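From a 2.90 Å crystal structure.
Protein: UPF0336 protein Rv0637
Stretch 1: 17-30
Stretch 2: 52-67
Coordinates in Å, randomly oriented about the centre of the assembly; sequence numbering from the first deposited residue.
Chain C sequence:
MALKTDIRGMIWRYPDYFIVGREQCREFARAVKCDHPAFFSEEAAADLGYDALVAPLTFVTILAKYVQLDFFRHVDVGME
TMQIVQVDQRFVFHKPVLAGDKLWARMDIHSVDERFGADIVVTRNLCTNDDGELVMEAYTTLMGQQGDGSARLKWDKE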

ATOM      1  N   TYR C  17      -5.892 -13.009  11.561  1.00 39.85           N
ATOM      2  CA  TYR C  17      -6.751 -11.840  11.604  1.00 43.45           C
ATOM      3  C   TYR C  17      -6.171 -10.715  10.739  1.00 44.24           C
ATOM      4  O   TYR C  17      -5.025 -10.762  10.284  1.00 48.51           O
ATOM      5  N   PHE C  18      -6.987  -9.691  10.513  1.00 47.71           N
ATOM      6  CA  PHE C  18      -6.635  -8.571   9.650  1.00 46.29           C
ATOM      7  C   PHE C  18      -6.952  -7.285  10.399  1.00 41.27           C
ATOM      8  O   PHE C  18      -8.089  -7.096  10.844  1.00 36.88           O
ATOM      9  N   ILE C  19      -5.960  -6.411  10.549  1.00 41.49           N
ATOM     10  CA  ILE C  19      -6.174  -5.110  11.176  1.00 46.63           C
ATOM     11  C   ILE C  19      -6.417  -4.087  10.079  1.00 51.43           C
ATOM     12  O   ILE C  19      -5.599  -3.937   9.160  1.00 49.33           O
ATOM     13  N   VAL C  20      -7.533  -3.373  10.172  1.00 52.57           N
ATOM     14  CA  VAL C  20      -7.818  -2.312   9.216  1.00 53.99           C
ATOM     15  C   VAL C  20      -6.952  -1.117   9.608  1.00 47.97           C
ATOM     16  O   VAL C  20      -7.231  -0.434  10.596  1.00 40.49           O
ATOM     17  N   GLY C  21      -5.902  -0.861   8.815  1.00 44.58           N
ATOM     18  CA  GLY C  21      -4.856   0.067   9.198  1.00 42.86           C
ATOM     19  C   GLY C  21      -5.160   1.491   8.779  1.00 41.97           C
ATOM     20  O   GLY C  21      -5.557   1.739   7.639  1.00 38.45           O
ATOM     21  N   ARG C  22      -4.943   2.432   9.709  1.00 43.63           N
ATOM     22  CA  ARG C  22      -5.287   3.840   9.485  1.00 47.45           C
ATOM     23  C   ARG C  22      -4.600   4.409   8.245  1.00 48.13           C
ATOM     24  O   ARG C  22      -5.270   4.785   7.274  1.00 48.54           O
ATOM     25  N   GLU C  23      -3.258   4.460   8.250  1.00 49.49           N
ATOM     26  CA  GLU C  23      -2.556   5.101   7.137  1.00 46.87           C
ATOM     27  C   GLU C  23      -2.841   4.383   5.831  1.00 47.38           C
ATOM     28  O   GLU C  23      -2.956   5.020   4.773  1.00 44.35           O
ATOM     29  N   GLN C  24      -2.997   3.065   5.892  1.00 43.79           N
ATOM     30  CA  GLN C  24      -3.234   2.309   4.675  1.00 47.69           C
ATOM     31  C   GLN C  24      -4.592   2.654   4.089  1.00 49.13           C
ATOM     32  O   GLN C  24      -4.719   2.820   2.870  1.00 45.00           O
ATOM     33  N   CYS C  25      -5.613   2.772   4.949  1.00 43.68           N
ATOM     34  CA  CYS C  25      -6.934   3.240   4.524  1.00 49.14           C
ATOM     35  C   CYS C  25      -6.857   4.582   3.815  1.00 45.62           C
ATOM     36  O   CYS C  25      -7.426   4.756   2.731  1.00 44.06           O
ATOM     37  N   ARG C  26      -6.197   5.559   4.438  1.00 48.13           N
ATOM     38  CA  ARG C  26      -6.102   6.880   3.828  1.00 46.99           C
ATOM     39  C   ARG C  26      -5.445   6.814   2.447  1.00 49.68           C
ATOM     40  O   ARG C  26      -5.899   7.480   1.510  1.00 49.56           O
ATOM     41  N   GLU C  27      -4.392   5.999   2.292  1.00 46.80           N
ATOM     42  CA  GLU C  27      -3.769   5.852   0.976  1.00 52.44           C
ATOM     43  C   GLU C  27      -4.707   5.153  -0.006  1.00 55.46           C
ATOM     44  O   GLU C  27      -4.792   5.541  -1.178  1.00 54.31           O
ATOM     45  N   PHE C  28      -5.412   4.114   0.452  1.00 57.42           N
ATOM     46  CA  PHE C  28      -6.420   3.473  -0.383  1.00 53.80           C
ATOM     47  C   PHE C  28      -7.494   4.480  -0.796  1.00 49.25           C
ATOM     48  O   PHE C  28      -7.898   4.533  -1.965  1.00 46.84           O
ATOM     49  N   ALA C  29      -7.971   5.287   0.153  1.00 49.15           N
ATOM     50  CA  ALA C  29      -8.976   6.294  -0.168  1.00 52.21           C
ATOM     51  C   ALA C  29      -8.491   7.235  -1.266  1.00 56.40           C
ATOM     52  O   ALA C  29      -9.182   7.449  -2.271  1.00 58.53           O
ATOM     53  N   ARG C  30      -7.296   7.801  -1.097  1.00 58.74           N
ATOM     54  CA  ARG C  30      -6.774   8.692  -2.125  1.00 56.93           C
ATOM     55  C   ARG C  30      -6.498   7.932  -3.412  1.00 54.20           C
ATOM     56  O   ARG C  30      -6.569   8.512  -4.502  1.00 64.35           O
ATOM     57  N   ALA C  52     -13.336   6.141  15.112  1.00 62.47           N
ATOM     58  CA  ALA C  52     -12.162   6.030  14.250  1.00 60.83           C
ATOM     59  C   ALA C  52     -12.595   6.426  12.844  1.00 59.10           C
ATOM     60  O   ALA C  52     -13.764   6.725  12.603  1.00 62.99           O
ATOM     61  N   LEU C  53     -11.654   6.466  11.908  1.00 56.95           N
ATOM     62  CA  LEU C  53     -12.003   6.822  10.537  1.00 60.46           C
ATOM     63  C   LEU C  53     -12.727   5.676   9.849  1.00 56.36           C
ATOM     64  O   LEU C  53     -12.576   4.506  10.211  1.00 63.50           O
ATOM     65  N   VAL C  54     -13.516   6.020   8.855  1.00 55.33           N
ATOM     66  CA  VAL C  54     -14.200   5.021   8.049  1.00 59.93           C
ATOM     67  C   VAL C  54     -13.264   4.575   6.936  1.00 58.26           C
ATOM     68  O   VAL C  54     -12.599   5.398   6.285  1.00 57.89           O
ATOM     69  N   ALA C  55     -13.229   3.270   6.697  1.00 55.37           N
ATOM     70  CA  ALA C  55     -12.409   2.724   5.634  1.00 54.13           C
ATOM     71  C   ALA C  55     -13.098   2.939   4.295  1.00 50.58           C
ATOM     72  O   ALA C  55     -14.322   3.057   4.237  1.00 53.54           O
ATOM     73  N   PRO C  56     -12.334   3.037   3.212  1.00 52.67           N
ATOM     74  CA  PRO C  56     -12.955   3.101   1.885  1.00 55.88           C
ATOM     75  C   PRO C  56     -13.837   1.882   1.672  1.00 54.30           C
ATOM     76  O   PRO C  56     -13.499   0.771   2.084  1.00 48.90           O
ATOM     77  N   LEU C  57     -14.983   2.094   1.029  1.00 57.31           N
ATOM     78  CA  LEU C  57     -15.992   1.040   1.018  1.00 60.08           C
ATOM     79  C   LEU C  57     -15.563  -0.199   0.247  1.00 55.82           C
ATOM     80  O   LEU C  57     -16.197  -1.244   0.403  1.00 67.35           O
ATOM     81  N   THR C  58     -14.504  -0.131  -0.552  1.00 59.30           N
ATOM     82  CA  THR C  58     -13.993  -1.323  -1.210  1.00 61.16           C
ATOM     83  C   THR C  58     -12.719  -1.862  -0.559  1.00 57.13           C
ATOM     84  O   THR C  58     -12.109  -2.790  -1.103  1.00 46.04           O
ATOM     85  N   PHE C  59     -12.351  -1.353   0.629  1.00 55.09           N
ATOM     86  CA  PHE C  59     -11.047  -1.654   1.221  1.00 52.42           C
ATOM     87  C   PHE C  59     -10.862  -3.144   1.445  1.00 54.52           C
ATOM     88  O   PHE C  59      -9.773  -3.687   1.207  1.00 63.57           O
ATOM     89  N   VAL C  60     -11.913  -3.821   1.905  1.00 56.71           N
ATOM     90  CA  VAL C  60     -11.810  -5.202   2.363  1.00 52.12           C
ATOM     91  C   VAL C  60     -11.617  -6.147   1.175  1.00 49.58           C
ATOM     92  O   VAL C  60     -11.477  -7.366   1.348  1.00 55.82           O
ATOM     93  N   THR C  61     -11.567  -5.597  -0.042  1.00 50.48           N
ATOM     94  CA  THR C  61     -11.090  -6.409  -1.156  1.00 52.30           C
ATOM     95  C   THR C  61      -9.721  -7.017  -0.846  1.00 53.93           C
ATOM     96  O   THR C  61      -9.441  -8.155  -1.244  1.00 54.50           O
ATOM     97  N   ILE C  62      -8.874  -6.294  -0.106  1.00 50.91           N
ATOM     98  CA  ILE C  62      -7.570  -6.836   0.259  1.00 53.24           C
ATOM     99  C   ILE C  62      -7.736  -8.082   1.121  1.00 48.20           C
ATOM    100  O   ILE C  62      -7.113  -9.120   0.873  1.00 47.38           O
ATOM    101  N   LEU C  63      -8.573  -8.002   2.153  1.00 51.32           N
ATOM    102  CA  LEU C  63      -8.786  -9.182   2.984  1.00 55.84           C
ATOM    103  C   LEU C  63      -9.417 -10.308   2.163  1.00 53.98           C
ATOM    104  O   LEU C  63      -8.985 -11.467   2.240  1.00 46.86           O
ATOM    105  N   ALA C  64     -10.443  -9.981   1.369  1.00 52.34           N
ATOM    106  CA  ALA C  64     -11.120 -10.991   0.559  1.00 54.58           C
ATOM    107  C   ALA C  64     -10.143 -11.802  -0.295  1.00 57.00           C
ATOM    108  O   ALA C  64     -10.271 -13.028  -0.396  1.00 67.73           O
ATOM    109  N   LYS C  65      -9.129 -11.146  -0.881  1.00 59.14           N
ATOM    110  CA  LYS C  65      -8.215 -11.877  -1.754  1.00 60.46           C
ATOM    111  C   LYS C  65      -7.055 -12.520  -1.003  1.00 55.42           C
ATOM    112  O   LYS C  65      -6.498 -13.516  -1.478  1.00 47.93           O
ATOM    113  N   TYR C  66      -6.707 -12.020   0.183  1.00 57.04           N
ATOM    114  CA  TYR C  66      -5.841 -12.801   1.057  1.00 57.59           C
ATOM    115  C   TYR C  66      -6.409 -14.203   1.241  1.00 63.49           C
ATOM    116  O   TYR C  66      -5.687 -15.201   1.116  1.00 66.35           O
ATOM    117  N   VAL C  67      -7.724 -14.288   1.473  1.00 62.32           N
ATOM    118  CA  VAL C  67      -8.368 -15.565   1.757  1.00 61.05           C
ATOM    119  C   VAL C  67      -8.516 -16.381   0.484  1.00 59.84           C
ATOM    120  O   VAL C  67      -8.223 -17.584   0.463  1.00 59.18           O
TER

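Packing of residues 17-30, a short strand followed by helix 22-30, against the loop and helix of residues 52-67 in UPF0336 protein Rv0637. The contact buries 817 Å², summed over both sides, and no direct hydrogen bond crosses it; Phe18, Phe28 and Phe59 have the largest areas covered by the opposing stretch. Phe59, chi1 t (-170°), leaves its backbone sideways, but its ring ends among the side chains of stretch 1. Cys25, chi1 m, sets SG over one face of that ring, 3.8 Å from its centroid and 12° off the normal, while the same SG lies 3.7 Å from Ala55 CB. Phe28, also t (-162°), points toward stretch 2 and offers its face to the edge of Phe59: the planes stand at 82°, with Phe28 CG 3.5 Å from Phe59 CD1. Phe59 CA covers the same ring in a CH-pi contact, and Thr58 OG1 sits at its edge, 3.4 Å from Phe28 CE1. Pro56 fits against the helix backbone, its CG 3.5 Å from Cys25 O and 3.7 Å from Ala29 CB. Phe18, t (176°), points its CA-to-CB bond toward the other stretch; Leu63 CB lies over one face of its ring, and the ring edge meets Phe59 (Phe18 CZ to Phe59 CE2, 3.9 Å) and Tyr66. Val20, t, places CG1 3.8 Å from Phe59 CE2. With chi1 t, Gln24 CG lies 3.9 Å from Phe59 CZ, and chi2 t carries the amide on to a water: Gln24 NE2 donates to water 1 (2.6 Å), which donates to Tyr66 OH (3.0 Å), a single-water bridge between the stretches. At the other end, Leu53 (m, p) puts CD2 3.7 Å from Arg26 CD. Arg26 points away at CB, but its bent chain (m, t, m) brings its end nearer, and Arg26 NH2 forms a salt bridge with Glu23 OE2 (2.9 Å).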

ATOM      1  CB  TYR C  17      -6.964 -11.381  13.042  1.00 41.77           C
ATOM      2  CG  TYR C  17      -5.712 -11.034  13.808  1.00 42.69           C
ATOM      3  CD1 TYR C  17      -5.134  -9.771  13.704  1.00 45.64           C
ATOM      4  CD2 TYR C  17      -5.115 -11.960  14.649  1.00 43.79           C
ATOM      5  CE1 TYR C  17      -4.007  -9.443  14.415  1.00 48.60           C
ATOM      6  CE2 TYR C  17      -3.984 -11.642  15.365  1.00 48.02           C
ATOM      7  CZ  TYR C  17      -3.430 -10.385  15.243  1.00 49.45           C
ATOM      8  OH  TYR C  17      -2.297 -10.062  15.954  1.00 49.28           O
ATOM      9  CB  PHE C  18      -7.412  -8.662   8.329  1.00 45.81           C
ATOM     10  CG  PHE C  18      -7.203  -7.506   7.394  1.00 51.66           C
ATOM     11  CD1 PHE C  18      -7.937  -6.329   7.534  1.00 59.89           C
ATOM     12  CD2 PHE C  18      -6.315  -7.606   6.335  1.00 53.37           C
ATOM     13  CE1 PHE C  18      -7.760  -5.267   6.656  1.00 57.73           C
ATOM     14  CE2 PHE C  18      -6.136  -6.545   5.445  1.00 51.37           C
ATOM     15  CZ  PHE C  18      -6.855  -5.378   5.610  1.00 53.66           C
ATOM     16  CB  ILE C  19      -4.978  -4.681  12.040  1.00 47.13           C
ATOM     17  CG1 ILE C  19      -4.726  -5.668  13.178  1.00 47.12           C
ATOM     18  CG2 ILE C  19      -5.255  -3.297  12.615  1.00 46.66           C
ATOM     19  CD1 ILE C  19      -5.734  -5.572  14.282  1.00 44.24           C
ATOM     20  CB  VAL C  20      -9.308  -1.955   9.206  1.00 56.88           C
ATOM     21  CG1 VAL C  20      -9.567  -0.874   8.189  1.00 59.13           C
ATOM     22  CG2 VAL C  20     -10.136  -3.190   8.894  1.00 54.11           C
ATOM     23  CB  ARG C  22      -4.926   4.670  10.726  1.00 48.12           C
ATOM     24  CG  ARG C  22      -5.224   6.170  10.623  1.00 47.79           C
ATOM     25  CD  ARG C  22      -4.766   6.878  11.895  1.00 49.93           C
ATOM     26  NE  ARG C  22      -4.990   8.327  11.895  1.00 52.95           N
ATOM     27  CZ  ARG C  22      -4.023   9.244  11.922  1.00 50.29           C
ATOM     28  NH1 ARG C  22      -2.755   8.868  11.942  1.00 54.09           N
ATOM     29  NH2 ARG C  22      -4.317  10.536  11.937  1.00 44.57           N
ATOM     30  CB  GLU C  23      -1.036   5.129   7.358  1.00 46.18           C
ATOM     31  CG  GLU C  23      -0.499   5.575   8.725  1.00 45.79           C
ATOM     32  CD  GLU C  23      -1.022   6.934   9.186  1.00 45.53           C
ATOM     33  OE1 GLU C  23      -1.162   7.115  10.421  1.00 42.46           O
ATOM     34  OE2 GLU C  23      -1.249   7.826   8.330  1.00 44.00           O
ATOM     35  CB  GLN C  24      -3.106   0.818   4.974  1.00 46.81           C
ATOM     36  CG  GLN C  24      -3.165  -0.066   3.759  1.00 43.70           C
ATOM     37  CD  GLN C  24      -3.016  -1.527   4.112  1.00 42.67           C
ATOM     38  OE1 GLN C  24      -3.248  -1.935   5.257  1.00 40.74           O
ATOM     39  NE2 GLN C  24      -2.665  -2.334   3.121  1.00 38.52           N
ATOM     40  CB  CYS C  25      -7.873   3.347   5.722  1.00 53.32           C
ATOM     41  SG  CYS C  25      -8.539   1.798   6.239  1.00 56.04           S
ATOM     42  CB  ARG C  26      -5.389   7.842   4.774  1.00 43.96           C
ATOM     43  CG  ARG C  26      -6.301   8.196   5.950  1.00 46.40           C
ATOM     44  CD  ARG C  26      -5.901   9.447   6.733  1.00 46.30           C
ATOM     45  NE  ARG C  26      -4.569   9.421   7.330  1.00 47.52           N
ATOM     46  CZ  ARG C  26      -4.218  10.189   8.358  1.00 52.06           C
ATOM     47  NH1 ARG C  26      -5.107  11.021   8.888  1.00 55.32           N
ATOM     48  NH2 ARG C  26      -2.992  10.121   8.863  1.00 49.27           N
ATOM     49  CB  GLU C  27      -2.447   5.078   1.085  1.00 60.15           C
ATOM     50  CG  GLU C  27      -1.267   5.895   1.574  1.00 63.07           C
ATOM     51  CD  GLU C  27      -0.959   7.067   0.656  1.00 64.19           C
ATOM     52  OE1 GLU C  27      -1.228   6.973  -0.566  1.00 63.58           O
ATOM     53  OE2 GLU C  27      -0.458   8.092   1.157  1.00 64.99           O
ATOM     54  CB  PHE C  28      -7.036   2.286   0.369  1.00 56.17           C
ATOM     55  CG  PHE C  28      -7.761   1.296  -0.515  1.00 59.93           C
ATOM     56  CD1 PHE C  28      -9.061   1.548  -0.957  1.00 59.41           C
ATOM     57  CD2 PHE C  28      -7.162   0.095  -0.866  1.00 62.42           C
ATOM     58  CE1 PHE C  28      -9.729   0.636  -1.765  1.00 62.20           C
ATOM     59  CE2 PHE C  28      -7.826  -0.819  -1.669  1.00 63.58           C
ATOM     60  CZ  PHE C  28      -9.114  -0.550  -2.119  1.00 64.08           C
ATOM     61  CB  ALA C  29      -9.346   7.076   1.093  1.00 51.20           C
ATOM     62  CB  ARG C  30      -5.517   9.411  -1.628  1.00 60.65           C
ATOM     63  CG  ARG C  30      -5.816  10.762  -0.970  1.00 72.98           C
ATOM     64  CD  ARG C  30      -4.551  11.496  -0.560  1.00 69.75           C
ATOM     65  NE  ARG C  30      -4.142  11.111   0.784  1.00 67.91           N
ATOM     66  CZ  ARG C  30      -3.057  10.389   1.050  1.00 66.21           C
ATOM     67  NH1 ARG C  30      -2.264   9.998   0.053  1.00 64.34           N
ATOM     68  NH2 ARG C  30      -2.759  10.064   2.307  1.00 60.29           N
ATOM     69  CB  ALA C  52     -11.558   4.624  14.284  1.00 63.38           C
ATOM     70  CB  LEU C  53     -10.766   7.142   9.692  1.00 69.65           C
ATOM     71  CG  LEU C  53      -9.721   8.203  10.030  1.00 72.96           C
ATOM     72  CD1 LEU C  53      -8.951   7.767  11.236  1.00 73.94           C
ATOM     73  CD2 LEU C  53      -8.773   8.429   8.856  1.00 71.74           C
ATOM     74  CB  VAL C  54     -15.506   5.578   7.465  1.00 63.64           C
ATOM     75  CG1 VAL C  54     -16.309   4.459   6.820  1.00 63.50           C
ATOM     76  CG2 VAL C  54     -16.286   6.301   8.523  1.00 67.86           C
ATOM     77  CB  ALA C  55     -12.162   1.237   5.857  1.00 58.30           C
ATOM     78  CB  PRO C  56     -11.754   3.114   0.931  1.00 59.55           C
ATOM     79  CG  PRO C  56     -10.637   3.654   1.746  1.00 59.80           C
ATOM     80  CD  PRO C  56     -10.869   3.185   3.151  1.00 58.30           C
ATOM     81  CB  LEU C  57     -17.327   1.577   0.487  1.00 65.52           C
ATOM     82  CG  LEU C  57     -17.753   2.869   1.196  1.00 70.14           C
ATOM     83  CD1 LEU C  57     -18.912   3.573   0.506  1.00 69.10           C
ATOM     84  CD2 LEU C  57     -18.073   2.573   2.653  1.00 74.78           C
ATOM     85  CB  THR C  58     -13.753  -1.036  -2.688  1.00 64.56           C
ATOM     86  OG1 THR C  58     -12.930   0.126  -2.807  1.00 69.05           O
ATOM     87  CG2 THR C  58     -15.064  -0.794  -3.411  1.00 68.58           C
ATOM     88  CB  PHE C  59     -10.884  -0.909   2.549  1.00 51.52           C
ATOM     89  CG  PHE C  59      -9.484  -0.959   3.129  1.00 53.45           C
ATOM     90  CD1 PHE C  59      -8.419  -0.314   2.507  1.00 62.33           C
ATOM     91  CD2 PHE C  59      -9.240  -1.639   4.310  1.00 51.69           C
ATOM     92  CE1 PHE C  59      -7.126  -0.349   3.063  1.00 58.92           C
ATOM     93  CE2 PHE C  59      -7.965  -1.686   4.867  1.00 53.21           C
ATOM     94  CZ  PHE C  59      -6.902  -1.041   4.244  1.00 54.42           C
ATOM     95  CB  VAL C  60     -13.031  -5.554   3.236  1.00 56.59           C
ATOM     96  CG1 VAL C  60     -12.957  -6.976   3.777  1.00 59.99           C
ATOM     97  CG2 VAL C  60     -13.127  -4.566   4.393  1.00 52.36           C
ATOM     98  CB  THR C  61     -11.041  -5.583  -2.447  1.00 53.61           C
ATOM     99  OG1 THR C  61     -10.895  -6.465  -3.563  1.00 57.07           O
ATOM    100  CG2 THR C  61      -9.874  -4.618  -2.448  1.00 55.98           C
ATOM    101  CB  ILE C  62      -6.714  -5.768   0.961  1.00 57.13           C
ATOM    102  CG1 ILE C  62      -6.278  -4.701  -0.041  1.00 58.50           C
ATOM    103  CG2 ILE C  62      -5.493  -6.407   1.596  1.00 56.86           C
ATOM    104  CD1 ILE C  62      -5.885  -3.395   0.600  1.00 60.27           C
ATOM    105  CB  LEU C  63      -9.640  -8.831   4.204  1.00 58.44           C
ATOM    106  CG  LEU C  63      -9.848  -9.967   5.219  1.00 56.71           C
ATOM    107  CD1 LEU C  63      -8.532 -10.695   5.492  1.00 52.13           C
ATOM    108  CD2 LEU C  63     -10.443  -9.431   6.517  1.00 57.30           C
ATOM    109  CB  ALA C  64     -12.175 -10.324  -0.328  1.00 58.20           C
ATOM    110  CB  LYS C  65      -7.655 -10.958  -2.848  1.00 64.29           C
ATOM    111  CG  LYS C  65      -6.999 -11.744  -3.974  1.00 71.63           C
ATOM    112  CD  LYS C  65      -6.207 -10.882  -4.923  1.00 82.47           C
ATOM    113  CE  LYS C  65      -6.407 -11.398  -6.344  1.00 96.47           C
ATOM    114  NZ  LYS C  65      -6.157 -10.396  -7.418  1.00104.24           N
ATOM    115  CB  TYR C  66      -5.698 -12.116   2.420  1.00 52.86           C
ATOM    116  CG  TYR C  66      -4.701 -10.982   2.511  1.00 48.37           C
ATOM    117  CD1 TYR C  66      -3.794 -10.716   1.478  1.00 46.29           C
ATOM    118  CD2 TYR C  66      -4.658 -10.177   3.644  1.00 47.80           C
ATOM    119  CE1 TYR C  66      -2.872  -9.671   1.577  1.00 44.31           C
ATOM    120  CE2 TYR C  66      -3.745  -9.135   3.752  1.00 48.95           C
ATOM    121  CZ  TYR C  66      -2.853  -8.890   2.715  1.00 45.56           C
ATOM    122  OH  TYR C  66      -1.958  -7.855   2.835  1.00 41.41           O
ATOM    123  CB  VAL C  67      -9.731 -15.336   2.432  1.00 61.00           C
ATOM    124  CG1 VAL C  67     -10.334 -16.664   2.891  1.00 68.75           C
ATOM    125  CG2 VAL C  67      -9.587 -14.367   3.576  1.00 58.64           C
TER
HETATM  126  O   HOH W   1      -2.533  -4.915   2.936  1.00 36.55           O